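CRISPR-associated protein Cse2 (Thermus thermophilus, PDB 2ZCA) probably takes part in type I-E CRISPR adaptive immunity, which defends the bacterium against viruses and plasmids, as an all-helical, homodimer-forming Cse2 family protein. Local coordinates at residues S2-L8 against F128-D133; A22-F27 against R40-V45; T81-W87 against W149-Y153. All blocks are in the same frame, centred on the assembly; numbering follows the deposited sequence.

Contact 1 (S2-L8 against F128-D133)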
loop_
_atom_site.group_PDB
_atom_site.type_symbol
_atom_site.label_atom_id
_atom_site.label_comp_id
_atom_site.label_asym_id
_atom_site.label_seq_id
_atom_site.Cartn_x
_atom_site.Cartn_y
_atom_site.Cartn_z
ATOM N N SER A 2 9.217 10.571 -6.698
ATOM C CA SER A 2 9.099 10.336 -5.268
ATOM C C SER A 2 9.396 8.855 -5.057
ATOM O O SER A 2 9.429 8.086 -6.016
ATOM C CB SER A 2 7.678 10.643 -4.793
ATOM O OG SER A 2 6.743 9.740 -5.362
ATOM N N PRO A 3 9.627 8.436 -3.804
ATOM C CA PRO A 3 9.910 7.021 -3.544
ATOM C C PRO A 3 8.773 6.139 -4.071
ATOM O O PRO A 3 9.006 5.059 -4.616
ATOM C CB PRO A 3 10.024 6.967 -2.024
ATOM C CG PRO A 3 10.585 8.321 -1.684
ATOM C CD PRO A 3 9.787 9.243 -2.579
ATOM N N GLY A 4 7.543 6.621 -3.902
ATOM C CA GLY A 4 6.375 5.886 -4.359
ATOM C C GLY A 4 6.328 5.738 -5.866
ATOM O O GLY A 4 6.032 4.667 -6.383
ATOM N N GLU A 5 6.624 6.814 -6.582
ATOM C CA GLU A 5 6.611 6.765 -8.036
ATOM C C GLU A 5 7.718 5.845 -8.557
ATOM O O GLU A 5 7.519 5.111 -9.523
ATOM C CB GLU A 5 6.754 8.180 -8.603
ATOM C CG GLU A 5 5.607 9.085 -8.154
ATOM C CD GLU A 5 5.741 10.520 -8.626
ATOM O OE1 GLU A 5 6.803 11.134 -8.393
ATOM O OE2 GLU A 5 4.772 11.037 -9.220
ATOM N N ARG A 6 8.874 5.875 -7.904
ATOM C CA ARG A 6 9.994 5.029 -8.307
ATOM C C ARG A 6 9.661 3.552 -8.140
ATOM O O ARG A 6 9.961 2.733 -9.008
ATOM C CB ARG A 6 11.242 5.356 -7.483
ATOM C CG ARG A 6 12.063 6.518 -8.019
ATOM C CD ARG A 6 13.413 6.586 -7.325
ATOM N NE ARG A 6 13.337 7.282 -6.045
ATOM C CZ ARG A 6 13.263 8.602 -5.925
ATOM N NH1 ARG A 6 13.256 9.363 -7.011
ATOM N NH2 ARG A 6 13.197 9.167 -4.722
ATOM N N PHE A 7 9.039 3.213 -7.019
ATOM C CA PHE A 7 8.686 1.823 -6.756
ATOM C C PHE A 7 7.571 1.360 -7.690
ATOM O O PHE A 7 7.550 0.208 -8.130
ATOM C CB PHE A 7 8.261 1.655 -5.294
ATOM C CG PHE A 7 8.182 0.216 -4.854
ATOM C CD1 PHE A 7 9.258 -0.641 -5.059
ATOM C CD2 PHE A 7 7.038 -0.278 -4.235
ATOM C CE1 PHE A 7 9.199 -1.972 -4.657
ATOM C CE2 PHE A 7 6.968 -1.611 -3.828
ATOM C CZ PHE A 7 8.052 -2.458 -4.041
ATOM N N LEU A 8 6.644 2.259 -8.000
ATOM C CA LEU A 8 5.550 1.912 -8.895
ATOM C C LEU A 8 6.120 1.552 -10.267
ATOM O O LEU A 8 5.656 0.616 -10.917
ATOM C CB LEU A 8 4.580 3.083 -9.031
ATOM C CG LEU A 8 3.410 2.856 -9.984
ATOM C CD1 LEU A 8 2.581 1.658 -9.527
ATOM C CD2 LEU A 8 2.561 4.112 -10.023
ATOM N N PHE A 128 -1.065 3.600 -5.998
ATOM C CA PHE A 128 -0.051 2.894 -5.222
ATOM C C PHE A 128 1.221 3.696 -4.988
ATOM O O PHE A 128 1.992 3.396 -4.078
ATOM C CB PHE A 128 0.265 1.556 -5.894
ATOM C CG PHE A 128 -0.808 0.526 -5.694
ATOM C CD1 PHE A 128 -0.942 -0.124 -4.470
ATOM C CD2 PHE A 128 -1.716 0.238 -6.706
ATOM C CE1 PHE A 128 -1.968 -1.048 -4.257
ATOM C CE2 PHE A 128 -2.747 -0.686 -6.502
ATOM C CZ PHE A 128 -2.871 -1.327 -5.278
ATOM N N ALA A 129 1.438 4.724 -5.800
ATOM C CA ALA A 129 2.603 5.575 -5.634
ATOM C C ALA A 129 2.378 6.416 -4.379
ATOM O O ALA A 129 3.242 6.491 -3.506
ATOM C CB ALA A 129 2.779 6.471 -6.855
ATOM N N ARG A 130 1.208 7.039 -4.285
ATOM C CA ARG A 130 0.885 7.852 -3.114
ATOM C C ARG A 130 0.750 6.954 -1.890
ATOM O O ARG A 130 1.078 7.352 -0.776
ATOM C CB ARG A 130 -0.419 8.641 -3.336
ATOM C CG ARG A 130 -0.837 9.517 -2.148
ATOM C CD ARG A 130 0.302 10.419 -1.643
ATOM N NE ARG A 130 0.720 11.433 -2.611
ATOM C CZ ARG A 130 0.143 12.624 -2.762
ATOM N NH1 ARG A 130 -0.892 12.971 -2.006
ATOM N NH2 ARG A 130 0.611 13.475 -3.665
ATOM N N LEU A 131 0.271 5.730 -2.086
ATOM C CA LEU A 131 0.131 4.822 -0.957
ATOM C C LEU A 131 1.489 4.572 -0.288
ATOM O O LEU A 131 1.599 4.610 0.937
ATOM C CB LEU A 131 -0.489 3.491 -1.400
ATOM C CG LEU A 131 -0.722 2.492 -0.260
ATOM C CD1 LEU A 131 -1.605 3.133 0.811
ATOM C CD2 LEU A 131 -1.375 1.221 -0.800
ATOM N N LEU A 132 2.525 4.322 -1.084
ATOM C CA LEU A 132 3.842 4.080 -0.504
ATOM C C LEU A 132 4.412 5.354 0.120
ATOM O O LEU A 132 4.943 5.319 1.227
ATOM C CB LEU A 132 4.822 3.542 -1.552
ATOM C CG LEU A 132 6.252 3.342 -1.033
ATOM C CD1 LEU A 132 6.242 2.366 0.141
ATOM C CD2 LEU A 132 7.148 2.833 -2.151
ATOM N N ASP A 133 4.311 6.476 -0.584
ATOM C CA ASP A 133 4.833 7.721 -0.033
ATOM C C ASP A 133 4.185 8.015 1.311
ATOM O O ASP A 133 4.838 8.518 2.231
ATOM C CB ASP A 133 4.591 8.897 -0.986
ATOM C CG ASP A 133 5.490 8.854 -2.206
ATOM O OD1 ASP A 133 6.677 8.503 -2.056
ATOM O OD2 ASP A 133 5.016 9.187 -3.310
HETATM O O HOH W 1 4.638 2.522 -5.090
#
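The carboxylate of Asp133 lies against the first turn of helix 3-15 and uses both of its oxygens there. Its OD1 accepts a hydrogen bond from Gly4 N at 2.8 Å, one of the amide groups that the start of a helix leaves without a backbone acceptor, while its OD2 accepts a hydrogen bond from Ser2 OG at 2.7 Å. Ser2 is the N-cap: its OG in turn accepts from Glu5 N at 3.2 Å, and Ser2 N donates back to Glu5 OE1 at 3.0 Å, so Ser2 and Glu5 form a capping box that Asp133 supplements from the other helix. Beside this polar end the backbones almost touch. The CA atoms of Gly4 and Ala129 are 4.0 Å apart, and Gly4 CA makes a CA-H...O contact of 3.3 Å with Ala129 O; a beta carbon on Gly4 would collide with that oxygen. Water 1 bridges Gly4 O and Phe128 O. Apolar packing completes the contact, with Phe7 CB 3.5 Å from Leu132 CD2 and Leu8 CD2 4.0 Å from Ala129 CB. Leu132 also packs on Ala61 and Val65 of helix 56-71, whose His62 meets the Phe7 ring edge-to-face. With the axes of segments 3-8 and 128-133 approaching to 7.3 Å and their N-to-C directions 130° apart, this is a tight, glycine-dependent helix crossing within an all-helical fold, combined with a capping box.

Contact 2 (A22-F27 against R40-V45)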
loop_
_atom_site.group_PDB
_atom_site.type_symbol
_atom_site.label_atom_id
_atom_site.label_comp_id
_atom_site.label_asym_id
_atom_site.label_seq_id
_atom_site.Cartn_x
_atom_site.Cartn_y
_atom_site.Cartn_z
ATOM N N ALA A 22 5.285 -15.385 -11.334
ATOM C CA ALA A 22 5.962 -15.834 -10.127
ATOM C C ALA A 22 6.029 -14.711 -9.088
ATOM O O ALA A 22 5.891 -14.956 -7.891
ATOM C CB ALA A 22 7.373 -16.316 -10.467
ATOM N N ALA A 23 6.250 -13.484 -9.553
ATOM C CA ALA A 23 6.333 -12.339 -8.654
ATOM C C ALA A 23 4.987 -12.106 -7.972
ATOM O O ALA A 23 4.921 -11.953 -6.751
ATOM C CB ALA A 23 6.757 -11.092 -9.426
ATOM N N ARG A 24 3.918 -12.078 -8.764
ATOM C CA ARG A 24 2.585 -11.867 -8.215
ATOM C C ARG A 24 2.259 -12.967 -7.215
ATOM O O ARG A 24 1.679 -12.705 -6.166
ATOM C CB ARG A 24 1.521 -11.864 -9.320
ATOM C CG ARG A 24 0.111 -11.559 -8.800
ATOM C CD ARG A 24 -0.956 -11.767 -9.869
ATOM N NE ARG A 24 -2.250 -11.199 -9.483
ATOM C CZ ARG A 24 -3.031 -11.669 -8.514
ATOM N NH1 ARG A 24 -2.668 -12.731 -7.808
ATOM N NH2 ARG A 24 -4.186 -11.070 -8.247
ATOM N N ALA A 25 2.631 -14.201 -7.545
ATOM C CA ALA A 25 2.370 -15.327 -6.660
ATOM C C ALA A 25 3.048 -15.110 -5.312
ATOM O O ALA A 25 2.455 -15.370 -4.262
ATOM C CB ALA A 25 2.866 -16.626 -7.299
ATOM N N ALA A 26 4.288 -14.626 -5.339
ATOM C CA ALA A 26 5.025 -14.384 -4.103
ATOM C C ALA A 26 4.439 -13.197 -3.343
ATOM O O ALA A 26 4.254 -13.266 -2.128
ATOM C CB ALA A 26 6.497 -14.135 -4.406
ATOM N N PHE A 27 4.156 -12.112 -4.058
ATOM C CA PHE A 27 3.589 -10.929 -3.422
ATOM C C PHE A 27 2.215 -11.233 -2.832
ATOM O O PHE A 27 1.911 -10.841 -1.703
ATOM C CB PHE A 27 3.450 -9.771 -4.421
ATOM C CG PHE A 27 4.759 -9.190 -4.887
ATOM C CD1 PHE A 27 5.892 -9.235 -4.081
ATOM C CD2 PHE A 27 4.841 -8.541 -6.117
ATOM C CE1 PHE A 27 7.089 -8.640 -4.496
ATOM C CE2 PHE A 27 6.031 -7.941 -6.539
ATOM C CZ PHE A 27 7.156 -7.992 -5.726
ATOM N N ARG A 40 10.138 -15.804 -0.241
ATOM C CA ARG A 40 9.972 -15.804 -1.695
ATOM C C ARG A 40 9.708 -14.448 -2.355
ATOM O O ARG A 40 9.905 -14.293 -3.560
ATOM C CB ARG A 40 8.893 -16.811 -2.101
ATOM C CG ARG A 40 9.246 -18.256 -1.748
ATOM C CD ARG A 40 10.572 -18.704 -2.373
ATOM N NE ARG A 40 11.004 -20.004 -1.856
ATOM C CZ ARG A 40 12.099 -20.655 -2.246
ATOM N NH1 ARG A 40 12.896 -20.137 -3.171
ATOM N NH2 ARG A 40 12.400 -21.829 -1.700
ATOM N N ALA A 41 9.273 -13.463 -1.579
ATOM C CA ALA A 41 9.022 -12.143 -2.148
ATOM C C ALA A 41 10.304 -11.316 -2.213
ATOM O O ALA A 41 10.412 -10.389 -3.011
ATOM C CB ALA A 41 7.973 -11.401 -1.315
HETATM N N MSE A 42 11.278 -11.667 -1.381
HETATM C CA MSE A 42 12.530 -10.923 -1.306
HETATM C C MSE A 42 13.312 -10.727 -2.606
HETATM O O MSE A 42 13.815 -9.636 -2.868
HETATM C CB MSE A 42 13.416 -11.539 -0.217
HETATM C CG MSE A 42 12.779 -11.415 1.169
HETATM SE SE MSE A 42 13.856 -12.073 2.624
HETATM C CE MSE A 42 12.540 -12.000 4.044
ATOM N N PRO A 43 13.425 -11.769 -3.440
ATOM C CA PRO A 43 14.170 -11.595 -4.695
ATOM C C PRO A 43 13.553 -10.547 -5.625
ATOM O O PRO A 43 14.222 -10.030 -6.525
ATOM C CB PRO A 43 14.130 -12.993 -5.314
ATOM C CG PRO A 43 14.104 -13.886 -4.122
ATOM C CD PRO A 43 13.101 -13.190 -3.220
ATOM N N TYR A 44 12.281 -10.234 -5.405
ATOM C CA TYR A 44 11.566 -9.272 -6.247
ATOM C C TYR A 44 11.557 -7.850 -5.702
ATOM O O TYR A 44 11.144 -6.917 -6.396
ATOM C CB TYR A 44 10.123 -9.740 -6.445
ATOM C CG TYR A 44 10.022 -11.098 -7.094
ATOM C CD1 TYR A 44 10.284 -11.264 -8.455
ATOM C CD2 TYR A 44 9.697 -12.225 -6.343
ATOM C CE1 TYR A 44 10.222 -12.524 -9.050
ATOM C CE2 TYR A 44 9.635 -13.488 -6.927
ATOM C CZ TYR A 44 9.899 -13.631 -8.279
ATOM O OH TYR A 44 9.841 -14.883 -8.852
ATOM N N VAL A 45 12.012 -7.682 -4.467
ATOM C CA VAL A 45 12.025 -6.367 -3.842
ATOM C C VAL A 45 13.424 -5.876 -3.460
ATOM O O VAL A 45 13.733 -4.694 -3.617
ATOM C CB VAL A 45 11.133 -6.369 -2.582
ATOM C CG1 VAL A 45 11.194 -5.017 -1.886
ATOM C CG2 VAL A 45 9.694 -6.696 -2.976
#
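Tyr44, Phe27 and Ala26 carry most of this contact between helix 20-29 and residues 40-45, which comprise the 3-10 turn at 40-41 and the weakly bonded start of helix 42-49. The Tyr44 side chain enters helix 20-29 as a knob in a hole formed by Ala22, Ala23, Ala26 and Phe27. One face of its ring receives a CH-pi contact from Ala23 CA, which stands 3.8 Å from the ring centroid and nearly on the ring normal. Its edge points at the face of Phe27 in a T-shaped pair, with centroids 6.0 Å apart and planes at 72°. Phe27 reaches further along the partner: its CZ is 3.5 Å from Tyr44 CB and its CE1 3.6 Å from Val45 CG2. Ala26 is small enough for its CB to come within 3.5 Å of Arg40 O. Phe27 also packs on Leu11 and Leu14 of helix 3-15, and Tyr44 O accepts from Trp10 NE1. Alanine-lined, aromatic and without direct hydrogen bonding between the segments, the join depends on shape complementarity and dispersion.

Contact 3 (T81-W87 against W149-Y153)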
loop_
_atom_site.group_PDB
_atom_site.type_symbol
_atom_site.label_atom_id
_atom_site.label_comp_id
_atom_site.label_asym_id
_atom_site.label_seq_id
_atom_site.Cartn_x
_atom_site.Cartn_y
_atom_site.Cartn_z
ATOM N N THR A 81 -6.796 7.936 -4.439
ATOM C CA THR A 81 -6.149 7.488 -3.207
ATOM C C THR A 81 -7.027 6.518 -2.444
ATOM O O THR A 81 -8.242 6.469 -2.651
ATOM C CB THR A 81 -5.830 8.672 -2.279
ATOM O OG1 THR A 81 -7.055 9.256 -1.820
ATOM C CG2 THR A 81 -5.015 9.720 -3.014
ATOM N N LEU A 82 -6.411 5.744 -1.555
ATOM C CA LEU A 82 -7.157 4.786 -0.760
ATOM C C LEU A 82 -8.258 5.500 0.019
ATOM O O LEU A 82 -9.369 4.989 0.137
ATOM C CB LEU A 82 -6.226 4.048 0.212
ATOM C CG LEU A 82 -6.907 3.037 1.145
ATOM C CD1 LEU A 82 -7.756 2.059 0.337
ATOM C CD2 LEU A 82 -5.847 2.281 1.933
ATOM N N ALA A 83 -7.956 6.690 0.541
ATOM C CA ALA A 83 -8.949 7.443 1.305
ATOM C C ALA A 83 -10.163 7.776 0.446
ATOM O O ALA A 83 -11.299 7.666 0.905
ATOM C CB ALA A 83 -8.335 8.729 1.862
ATOM N N ARG A 84 -9.923 8.195 -0.793
ATOM C CA ARG A 84 -11.020 8.520 -1.696
ATOM C C ARG A 84 -11.792 7.251 -2.056
ATOM O O ARG A 84 -13.021 7.256 -2.112
ATOM C CB ARG A 84 -10.481 9.210 -2.954
ATOM C CG ARG A 84 -10.005 10.638 -2.678
ATOM C CD ARG A 84 -9.144 11.224 -3.792
ATOM N NE ARG A 84 -8.724 12.587 -3.466
ATOM C CZ ARG A 84 -7.793 13.271 -4.127
ATOM N NH1 ARG A 84 -7.167 12.724 -5.163
ATOM N NH2 ARG A 84 -7.484 14.505 -3.748
ATOM N N ALA A 85 -11.069 6.158 -2.281
ATOM C CA ALA A 85 -11.706 4.890 -2.618
ATOM C C ALA A 85 -12.572 4.399 -1.461
ATOM O O ALA A 85 -13.617 3.779 -1.680
ATOM C CB ALA A 85 -10.649 3.844 -2.963
ATOM N N LEU A 86 -12.134 4.661 -0.232
ATOM C CA LEU A 86 -12.897 4.248 0.939
ATOM C C LEU A 86 -14.171 5.076 1.058
ATOM O O LEU A 86 -15.224 4.552 1.426
ATOM C CB LEU A 86 -12.054 4.379 2.214
ATOM C CG LEU A 86 -11.031 3.252 2.429
ATOM C CD1 LEU A 86 -10.048 3.617 3.537
ATOM C CD2 LEU A 86 -11.773 1.960 2.770
ATOM N N TRP A 87 -14.083 6.366 0.750
ATOM C CA TRP A 87 -15.269 7.214 0.817
ATOM C C TRP A 87 -16.323 6.686 -0.155
ATOM O O TRP A 87 -17.505 6.601 0.178
ATOM C CB TRP A 87 -14.937 8.663 0.446
ATOM C CG TRP A 87 -16.150 9.542 0.470
ATOM C CD1 TRP A 87 -16.710 10.137 1.563
ATOM C CD2 TRP A 87 -17.003 9.850 -0.637
ATOM N NE1 TRP A 87 -17.863 10.794 1.206
ATOM C CE2 TRP A 87 -18.067 10.634 -0.138
ATOM C CE3 TRP A 87 -16.976 9.538 -2.002
ATOM C CZ2 TRP A 87 -19.097 11.110 -0.958
ATOM C CZ3 TRP A 87 -18.000 10.010 -2.818
ATOM C CH2 TRP A 87 -19.046 10.789 -2.290
ATOM N N TRP A 149 -5.358 12.306 4.806
ATOM C CA TRP A 149 -6.276 11.258 4.376
ATOM C C TRP A 149 -7.684 11.677 4.780
ATOM O O TRP A 149 -8.639 11.512 4.020
ATOM C CB TRP A 149 -5.910 9.919 5.026
ATOM C CG TRP A 149 -4.822 9.191 4.299
ATOM C CD1 TRP A 149 -3.789 9.746 3.597
ATOM C CD2 TRP A 149 -4.638 7.773 4.227
ATOM N NE1 TRP A 149 -2.973 8.759 3.092
ATOM C CE2 TRP A 149 -3.471 7.539 3.464
ATOM C CE3 TRP A 149 -5.346 6.675 4.735
ATOM C CZ2 TRP A 149 -2.994 6.250 3.195
ATOM C CZ3 TRP A 149 -4.871 5.391 4.465
ATOM C CH2 TRP A 149 -3.706 5.193 3.701
ATOM N N ALA A 150 -7.808 12.227 5.983
ATOM C CA ALA A 150 -9.103 12.681 6.464
ATOM C C ALA A 150 -9.627 13.767 5.528
ATOM O O ALA A 150 -10.817 13.803 5.216
ATOM C CB ALA A 150 -8.981 13.216 7.886
ATOM N N ARG A 151 -8.730 14.639 5.074
ATOM C CA ARG A 151 -9.086 15.721 4.156
ATOM C C ARG A 151 -9.592 15.150 2.829
ATOM O O ARG A 151 -10.580 15.628 2.268
ATOM C CB ARG A 151 -7.867 16.610 3.884
ATOM C CG ARG A 151 -8.167 17.870 3.068
ATOM C CD ARG A 151 -6.880 18.596 2.670
ATOM N NE ARG A 151 -6.170 17.896 1.601
ATOM C CZ ARG A 151 -4.901 18.121 1.268
ATOM N NH1 ARG A 151 -4.190 19.029 1.922
ATOM N NH2 ARG A 151 -4.343 17.440 0.274
ATOM N N GLU A 152 -8.908 14.126 2.325
ATOM C CA GLU A 152 -9.302 13.503 1.065
ATOM C C GLU A 152 -10.643 12.784 1.192
ATOM O O GLU A 152 -11.483 12.847 0.292
ATOM C CB GLU A 152 -8.231 12.503 0.610
ATOM C CG GLU A 152 -6.825 13.079 0.543
ATOM C CD GLU A 152 -5.788 12.061 0.094
ATOM O OE1 GLU A 152 -6.007 10.846 0.302
ATOM O OE2 GLU A 152 -4.745 12.479 -0.453
ATOM N N TYR A 153 -10.844 12.099 2.314
ATOM C CA TYR A 153 -12.078 11.360 2.545
ATOM C C TYR A 153 -13.284 12.290 2.669
ATOM O O TYR A 153 -14.251 12.176 1.913
ATOM C CB TYR A 153 -11.939 10.508 3.809
ATOM C CG TYR A 153 -13.119 9.613 4.110
ATOM C CD1 TYR A 153 -14.261 10.113 4.737
ATOM C CD2 TYR A 153 -13.088 8.255 3.782
ATOM C CE1 TYR A 153 -15.343 9.283 5.033
ATOM C CE2 TYR A 153 -14.163 7.416 4.074
ATOM C CZ TYR A 153 -15.286 7.938 4.701
ATOM O OH TYR A 153 -16.347 7.119 5.006
HETATM O O HOH W 2 -5.309 8.178 0.956
HETATM O O HOH W 3 -10.782 13.909 -2.302
#
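This is a buried helix-helix packing in which the start of helix 82-90 lies along helix 144-155, its centre about 13 Å from that of the chain, with helices 96-104 and 111-121 bordering it. The short axes run 8.1 Å apart with their N-to-C directions only 39° from parallel, and Ala83 occupies the close point, its CA 5.2 Å from that of Tyr153 and its CB 3.5 Å from Trp149 O. On one flank the packing is aromatic. Trp87 turns the edge of its five-membered ring to the face of Tyr153, with centroids 5.1 Å apart and planes at 83°, and its CB adds a CH-pi contact to the same ring; Phe100 of helix 96-104 also stacks with Tyr153. Leu82 CD2 meets Trp149 CH2 at 4.0 Å, while the indole NE1 of Trp149 donates to Asp134. Polar contacts gather round Glu152. Thr81, the N-cap of helix 82-90, accepts from Arg84 N at its OG1 and donates from that atom to Glu152 OE1 at 2.9 Å. Water 2 joins Ala83 N to Glu152 OE1, and water 3 joins Arg84 NE to Glu152 O. Arg84 NH1 turns to Gly79 O, and Glu152 OE2 is paired with Arg148 in a salt bridge. The carboxylate thus meets, directly and through water, the capping hydroxyl and a first-turn amide of the facing helix, so a buried acid is well satisfied within otherwise largely apolar packing.

In the fold
The chain opens contact 1 with its first helix and closes it only at helix 128-136, so this long loop spans most of the protein. Nested inside it, contact 2 closes a short loop by bringing residues 40-45 back onto helix 20-29. Contact 3 begins after contact 2 has closed: residues 81-87 lie within the loop of contact 1, but their partner 149-153 follows it, so contacts 1 and 3 cross. They also touch, Leu131 CD1 packing on Trp149 CH2 at 4.1 Å. Contacts 2 and 3 sit on opposite sides of the chain's centre, their own centres about 28 Å apart, while contact 1 ties helix 3-15 to helix 128-136 and contact 3 ties helix 82-90 to the last helix, 144-155.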